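Local coordinates for protein nicotinate-nucleotide pyrophosphorylase (Ehrlichia chaffeensis, PDB 3L0G) that probably catalyses the formation of nicotinate mononucleotide from quinolinate, with decarboxylation, a step in the biosynthesis of NAD(+), at residues 131-134 / 135-139; 189-193 / 194-198; 215-218 / 219-223. One frame throughout, in Å; residues are numbered along the deposited sequence.

Contacts 1, 2 and 3 come in series along the chain: the last turns of the long helix 116-139, the turn between helices 185-191 and 194-204, and the start of helix 217-225, which follows strand 210-214 of the parallel sheet. The centres of contacts 2 and 3 are 13 Å apart, and their helices touch through Ile194 and a probable hydrogen bond between Thr195 OG1 and Glu222 OE2. Contact 1 stands apart, its centre 36 Å from that of contact 2 and 30 Å from that of contact 3. Contacts 2 and 3 thus join neighbouring helices that pack around strand 210-214, whereas contact 1 belongs to a helix well away from them.

Contact 1 (131-134 / 135-139); sequences SITR and QFVDE
From Ser131 through Asp138 the backbone is one unbroken run of alpha-helix, in which Gln135 N, Phe136 N, Val137 N and Asp138 N each donate to the carbonyl four residues back. The last of these bonds, from Asp138 N to Arg134 O, is short and nearly straight at 2.8 Å. This is the final part of helix 116-139, and its side chains divide between two flanks.

On the apolar flank, Ile132 and Phe136 lie side by side and point the same way. Ile132 CG1, carried anti to its own backbone N (chi1 -168°), meets the edge of the phenyl ring close to its plane, 3.8 Å from Phe136 CE2. The Phe136 ring also packs on Ile262 and Val265 of helix 262-269 and on Ile147 of strand 146-148.

The polar flank belongs to Arg134. Bends at chi2 and chi3 turn its chain toward Asp138, bringing CD to 3.4 Å from Asp138 OD1 and placing NH1 for a salt bridge of 3.2 Å to that same oxygen. The oxygen sits at the edge of the guanidinium, near its plane, whereas NH1 meets the syn side of the carboxylate from 27° out of the carboxylate plane; the two planes are turned 62° apart. Val137 CG1 packs over one face of the guanidinium, 3.9 Å from Arg134 NH1. Resting on a single, rather long bond that is tilted from the carboxylate plane, and with Asp138 exposed, this i to i+4 pair is likely to be only moderately strong.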
loop_
_atom_site.group_PDB
_atom_site.type_symbol
_atom_site.label_atom_id
_atom_site.label_comp_id
_atom_site.label_asym_id
_atom_site.label_seq_id
_atom_site.Cartn_x
_atom_site.Cartn_y
_atom_site.Cartn_z
ATOM N N SER C 131 -4.809 -24.176 -10.055
ATOM C CA SER C 131 -5.162 -25.314 -10.891
ATOM C C SER C 131 -3.964 -25.896 -11.657
ATOM O O SER C 131 -3.814 -27.116 -11.715
ATOM C CB SER C 131 -6.285 -24.940 -11.857
ATOM O OG SER C 131 -7.394 -24.376 -11.150
ATOM N N ILE C 132 -3.091 -25.066 -12.231
ATOM C CA ILE C 132 -1.926 -25.650 -12.941
ATOM C C ILE C 132 -0.983 -26.352 -11.920
ATOM O O ILE C 132 -0.446 -27.436 -12.176
ATOM C CB ILE C 132 -1.193 -24.629 -13.869
ATOM C CG1 ILE C 132 -0.193 -25.345 -14.780
ATOM C CG2 ILE C 132 -0.459 -23.574 -13.074
ATOM C CD1 ILE C 132 -0.816 -26.509 -15.604
ATOM N N THR C 133 -0.820 -25.753 -10.752
ATOM C CA THR C 133 -0.006 -26.345 -9.694
ATOM C C THR C 133 -0.538 -27.714 -9.325
ATOM O O THR C 133 0.207 -28.708 -9.287
ATOM C CB THR C 133 0.046 -25.412 -8.435
ATOM O OG1 THR C 133 0.663 -24.167 -8.803
ATOM C CG2 THR C 133 0.840 -26.031 -7.296
ATOM N N ARG C 134 -1.838 -27.778 -9.074
ATOM C CA ARG C 134 -2.473 -29.027 -8.688
ATOM C C ARG C 134 -2.214 -30.091 -9.745
ATOM O O ARG C 134 -1.904 -31.249 -9.430
ATOM C CB ARG C 134 -3.968 -28.797 -8.437
ATOM C CG ARG C 134 -4.797 -30.042 -8.100
ATOM C CD ARG C 134 -4.162 -30.997 -7.096
ATOM N NE ARG C 134 -3.841 -30.407 -5.793
ATOM C CZ ARG C 134 -3.428 -31.121 -4.732
ATOM N NH1 ARG C 134 -3.319 -32.447 -4.805
ATOM N NH2 ARG C 134 -3.147 -30.526 -3.573
ATOM N N GLN C 135 -2.271 -29.699 -11.003
ATOM C CA GLN C 135 -1.955 -30.620 -12.071
ATOM C C GLN C 135 -0.555 -31.222 -11.911
ATOM O O GLN C 135 -0.426 -32.431 -11.985
ATOM C CB GLN C 135 -2.122 -29.946 -13.433
ATOM C CG GLN C 135 -2.114 -30.907 -14.575
ATOM C CD GLN C 135 -2.375 -30.239 -15.949
ATOM O OE1 GLN C 135 -2.394 -30.928 -16.969
ATOM N NE2 GLN C 135 -2.597 -28.928 -15.965
ATOM N N PHE C 136 0.474 -30.376 -11.684
ATOM C CA PHE C 136 1.839 -30.856 -11.499
ATOM C C PHE C 136 1.967 -31.671 -10.242
ATOM O O PHE C 136 2.634 -32.687 -10.245
ATOM C CB PHE C 136 2.888 -29.718 -11.486
ATOM C CG PHE C 136 3.235 -29.206 -12.857
ATOM C CD1 PHE C 136 4.274 -29.774 -13.583
ATOM C CD2 PHE C 136 2.543 -28.162 -13.407
ATOM C CE1 PHE C 136 4.591 -29.324 -14.825
ATOM C CE2 PHE C 136 2.840 -27.700 -14.669
ATOM C CZ PHE C 136 3.868 -28.284 -15.394
ATOM N N VAL C 137 1.309 -31.247 -9.175
ATOM C CA VAL C 137 1.313 -32.011 -7.923
ATOM C C VAL C 137 0.740 -33.437 -8.123
ATOM O O VAL C 137 1.338 -34.418 -7.713
ATOM C CB VAL C 137 0.570 -31.210 -6.821
ATOM C CG1 VAL C 137 0.458 -32.002 -5.513
ATOM C CG2 VAL C 137 1.294 -29.871 -6.590
ATOM N N ASP C 138 -0.413 -33.548 -8.761
ATOM C CA ASP C 138 -1.015 -34.863 -9.012
ATOM C C ASP C 138 -0.146 -35.825 -9.813
ATOM O O ASP C 138 -0.157 -36.996 -9.578
ATOM C CB ASP C 138 -2.385 -34.692 -9.697
ATOM C CG ASP C 138 -3.444 -34.195 -8.732
ATOM O OD1 ASP C 138 -3.218 -34.221 -7.502
ATOM O OD2 ASP C 138 -4.512 -33.787 -9.176
ATOM N N GLU C 139 0.615 -35.294 -10.746
ATOM C CA GLU C 139 1.378 -36.064 -11.686
ATOM C C GLU C 139 2.663 -36.579 -11.069
ATOM O O GLU C 139 3.247 -37.532 -11.594
ATOM C CB GLU C 139 1.635 -35.189 -12.932
ATOM C CG GLU C 139 2.448 -35.777 -14.066
ATOM C CD GLU C 139 1.853 -37.049 -14.630
ATOM O OE1 GLU C 139 0.649 -37.335 -14.420
ATOM O OE2 GLU C 139 2.619 -37.757 -15.275
#

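Contact 2 (189-193 / 194-198); sequences ASCGS and ITLAI
Between Cys191, the last residue of helix 185-191, and Ile194, the first of helix 194-204, the chain turns through Gly192 and Ser193, and the new helix is entered with a bond of 3.1 Å from Ala197 N to Ser193 O. Ser193 carries the contact. Its hydroxyl OG accepts from Leu196 N at 3.0 Å, with an N-H...O angle of 160°, so that one residue receives two amide N-H groups of the first turn, one on its side chain and one on its carbonyl. The same hydroxyl oxygen touches the carbon side of Leu196 as well, lying 3.3 Å from CB.

This is a serine N-cap, set directly behind a glycine that ends the preceding helix. Gly192 has a phi of 116°, a positive value that would force a beta carbon into the oxygen of Cys191, which is consistent with glycine where one helix stops and the next begins after only two residues.

Across the turn, Cys191 faces the second helix. Its sulfur, placed between the backbone N and the carbonyl carbon (chi1 75°), rests 3.8 Å from Ala197 CB and at a like distance from Ala197 N. Leu196 reaches back the other way: its CD2 stands 3.7 Å from the carbonyl oxygen of Cys191, and makes an apolar touch with Cys191 CB at 4.3 Å. Cys191 and Ala197 also pack against a second subunit, on its Leu50 and Ile49 respectively. Ile194 packs instead on helix 217-225 and on Ile212 of strand 210-214.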
loop_
_atom_site.group_PDB
_atom_site.type_symbol
_atom_site.label_atom_id
_atom_site.label_comp_id
_atom_site.label_asym_id
_atom_site.label_seq_id
_atom_site.Cartn_x
_atom_site.Cartn_y
_atom_site.Cartn_z
ATOM N N ALA C 189 29.450 -15.902 -11.122
ATOM C CA ALA C 189 30.112 -15.148 -12.194
ATOM C C ALA C 189 30.650 -13.810 -11.716
ATOM O O ALA C 189 31.665 -13.346 -12.231
ATOM C CB ALA C 189 29.167 -14.931 -13.418
ATOM N N SER C 190 29.980 -13.176 -10.750
ATOM C CA SER C 190 30.470 -11.902 -10.209
ATOM C C SER C 190 31.701 -12.032 -9.280
ATOM O O SER C 190 32.559 -11.162 -9.276
ATOM C CB SER C 190 29.354 -11.171 -9.463
ATOM O OG SER C 190 28.411 -10.629 -10.357
ATOM N N CYS C 191 31.797 -13.088 -8.481
ATOM C CA CYS C 191 32.947 -13.177 -7.583
ATOM C C CYS C 191 34.040 -14.085 -8.112
ATOM O O CYS C 191 35.177 -13.930 -7.731
ATOM C CB CYS C 191 32.546 -13.561 -6.167
ATOM S SG CYS C 191 32.123 -15.235 -5.970
ATOM N N GLY C 192 33.698 -15.001 -9.018
ATOM C CA GLY C 192 34.702 -15.820 -9.691
ATOM C C GLY C 192 34.630 -17.307 -9.409
ATOM O O GLY C 192 35.132 -18.097 -10.212
ATOM N N SER C 193 34.011 -17.706 -8.291
ATOM C CA SER C 193 33.978 -19.129 -7.935
ATOM C C SER C 193 32.918 -19.487 -6.899
ATOM O O SER C 193 32.525 -18.658 -6.062
ATOM C CB SER C 193 35.361 -19.590 -7.463
ATOM O OG SER C 193 35.551 -19.457 -6.070
ATOM N N ILE C 194 32.442 -20.731 -6.976
ATOM C CA ILE C 194 31.489 -21.255 -6.009
ATOM C C ILE C 194 32.104 -21.291 -4.582
ATOM O O ILE C 194 31.482 -20.865 -3.597
ATOM C CB ILE C 194 31.032 -22.675 -6.427
ATOM C CG1 ILE C 194 30.090 -22.607 -7.652
ATOM C CG2 ILE C 194 30.375 -23.400 -5.242
ATOM C CD1 ILE C 194 29.669 -23.983 -8.190
ATOM N N THR C 195 33.328 -21.786 -4.466
ATOM C CA THR C 195 33.991 -21.869 -3.158
ATOM C C THR C 195 34.119 -20.495 -2.524
ATOM O O THR C 195 33.810 -20.345 -1.350
ATOM C CB THR C 195 35.359 -22.572 -3.241
ATOM O OG1 THR C 195 35.155 -23.931 -3.641
ATOM C CG2 THR C 195 36.130 -22.539 -1.833
ATOM N N LEU C 196 34.509 -19.482 -3.289
ATOM C CA LEU C 196 34.667 -18.133 -2.699
ATOM C C LEU C 196 33.324 -17.514 -2.310
ATOM O O LEU C 196 33.208 -16.880 -1.262
ATOM C CB LEU C 196 35.441 -17.200 -3.629
ATOM C CG LEU C 196 35.713 -15.796 -3.091
ATOM C CD1 LEU C 196 36.783 -15.802 -1.977
ATOM C CD2 LEU C 196 36.159 -14.919 -4.255
ATOM N N ALA C 197 32.297 -17.714 -3.130
ATOM C CA ALA C 197 30.946 -17.239 -2.781
ATOM C C ALA C 197 30.463 -17.823 -1.440
ATOM O O ALA C 197 29.994 -17.076 -0.548
ATOM C CB ALA C 197 29.922 -17.560 -3.928
ATOM N N ILE C 198 30.568 -19.146 -1.285
ATOM C CA ILE C 198 30.074 -19.800 -0.078
ATOM C C ILE C 198 30.905 -19.336 1.124
ATOM O O ILE C 198 30.348 -19.023 2.199
ATOM C CB ILE C 198 30.130 -21.350 -0.172
ATOM C CG1 ILE C 198 29.144 -21.868 -1.244
ATOM C CG2 ILE C 198 29.778 -21.970 1.196
ATOM C CD1 ILE C 198 29.443 -23.284 -1.751
#

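Contact 3 (215-218 / 219-223); sequences DNIS and QVEES
Gln219 reaches back to Asp215, just before the Asn216 N-cap of helix 217-225, and its amide runs nearly parallel to the Asp215 carboxylate, with the two planes 13° apart. The helix is that of the beta-alpha-beta unit linking strands 210-214 and 230-234. Gln219 OE1 accepts from Asp215 N at 2.9 Å in an almost straight bond (170°). The same OE1 lies 2.8 Å from Asp215 OD1, an approach of two acceptors that is unfavourable as it stands and so doubtful in detail.

Asn216 is the cap itself. With CG between the backbone N and the carbonyl carbon (chi1 63°), its OD1 is brought to Gln219 N and takes that N-H at 2.8 Å. Asn216 O meanwhile receives Val220 N. Gln219 is therefore held at both ends, its backbone N by Asn216 and its amide oxygen by the N-H of Asp215, and the side chains of Asn216 and Gln219 cross at about a right angle.

On another flank, Ile217 CG2 lies 3.9 Å from Glu221 CD, and the isoleucine packs beyond on Lys243, Ala244 and Ile247 of helix 238-248. Glu222 OE2 hydrogen-bonds with Thr195 OG1 of helix 194-204, while a water that hydrogen-bonds with Ser218 OG donates to Glu222 OE1 at 3.0 Å.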
loop_
_atom_site.group_PDB
_atom_site.type_symbol
_atom_site.label_atom_id
_atom_site.label_comp_id
_atom_site.label_asym_id
_atom_site.label_seq_id
_atom_site.Cartn_x
_atom_site.Cartn_y
_atom_site.Cartn_z
ATOM N N ASP C 215 24.639 -25.440 -12.918
ATOM C CA ASP C 215 24.227 -25.899 -14.237
ATOM C C ASP C 215 25.107 -26.951 -14.877
ATOM O O ASP C 215 24.896 -27.277 -16.025
ATOM C CB ASP C 215 23.919 -24.744 -15.194
ATOM C CG ASP C 215 25.053 -23.815 -15.378
ATOM O OD1 ASP C 215 26.203 -24.189 -15.050
ATOM O OD2 ASP C 215 24.778 -22.681 -15.853
ATOM N N ASN C 216 26.048 -27.525 -14.125
ATOM C CA ASN C 216 26.721 -28.745 -14.582
ATOM C C ASN C 216 27.196 -29.572 -13.417
ATOM O O ASN C 216 27.069 -29.163 -12.250
ATOM C CB ASN C 216 27.863 -28.419 -15.558
ATOM C CG ASN C 216 28.962 -27.593 -14.915
ATOM O OD1 ASN C 216 29.327 -27.823 -13.771
ATOM N ND2 ASN C 216 29.479 -26.624 -15.643
ATOM N N ILE C 217 27.739 -30.749 -13.710
ATOM C CA ILE C 217 28.086 -31.691 -12.661
ATOM C C ILE C 217 29.299 -31.204 -11.842
ATOM O O ILE C 217 29.382 -31.415 -10.606
ATOM C CB ILE C 217 28.344 -33.087 -13.275
ATOM C CG1 ILE C 217 26.997 -33.750 -13.608
ATOM C CG2 ILE C 217 29.217 -33.959 -12.363
ATOM C CD1 ILE C 217 26.115 -34.046 -12.423
ATOM N N SER C 218 30.244 -30.576 -12.527
ATOM C CA SER C 218 31.381 -29.962 -11.850
ATOM C C SER C 218 30.916 -28.981 -10.757
ATOM O O SER C 218 31.422 -29.004 -9.653
ATOM C CB SER C 218 32.277 -29.238 -12.870
ATOM O OG SER C 218 33.375 -28.614 -12.200
ATOM N N GLN C 219 29.927 -28.148 -11.047
ATOM C CA GLN C 219 29.418 -27.211 -10.029
ATOM C C GLN C 219 28.682 -27.895 -8.903
ATOM O O GLN C 219 28.777 -27.474 -7.757
ATOM C CB GLN C 219 28.541 -26.147 -10.678
ATOM C CG GLN C 219 29.332 -25.199 -11.567
ATOM C CD GLN C 219 28.481 -24.106 -12.128
ATOM O OE1 GLN C 219 27.322 -24.334 -12.469
ATOM N NE2 GLN C 219 29.030 -22.897 -12.205
ATOM N N VAL C 220 27.982 -28.982 -9.207
ATOM C CA VAL C 220 27.409 -29.817 -8.168
ATOM C C VAL C 220 28.507 -30.419 -7.255
ATOM O O VAL C 220 28.418 -30.349 -6.027
ATOM C CB VAL C 220 26.574 -30.954 -8.752
ATOM C CG1 VAL C 220 26.168 -31.896 -7.655
ATOM C CG2 VAL C 220 25.324 -30.401 -9.503
ATOM N N GLU C 221 29.550 -30.974 -7.861
ATOM C CA GLU C 221 30.663 -31.551 -7.094
ATOM C C GLU C 221 31.311 -30.539 -6.143
ATOM O O GLU C 221 31.611 -30.881 -4.976
ATOM C CB GLU C 221 31.725 -32.154 -8.029
ATOM C CG GLU C 221 31.289 -33.501 -8.603
ATOM C CD GLU C 221 32.142 -33.988 -9.769
ATOM O OE1 GLU C 221 32.668 -33.159 -10.523
ATOM O OE2 GLU C 221 32.262 -35.221 -9.951
ATOM N N GLU C 222 31.522 -29.306 -6.634
ATOM C CA GLU C 222 32.185 -28.273 -5.839
ATOM C C GLU C 222 31.262 -27.760 -4.723
ATOM O O GLU C 222 31.724 -27.454 -3.641
ATOM C CB GLU C 222 32.697 -27.112 -6.711
ATOM C CG GLU C 222 33.434 -26.032 -5.923
ATOM C CD GLU C 222 33.967 -24.889 -6.775
ATOM O OE1 GLU C 222 33.723 -24.831 -8.011
ATOM O OE2 GLU C 222 34.676 -24.040 -6.196
ATOM N N SER C 223 29.960 -27.680 -4.986
ATOM C CA SER C 223 28.998 -27.281 -3.971
ATOM C C SER C 223 28.913 -28.324 -2.843
ATOM O O SER C 223 28.849 -27.985 -1.658
ATOM C CB SER C 223 27.631 -27.072 -4.635
ATOM O OG SER C 223 27.687 -26.012 -5.574
HETATM O O HOH W 1 32.515 -26.174 -10.359
#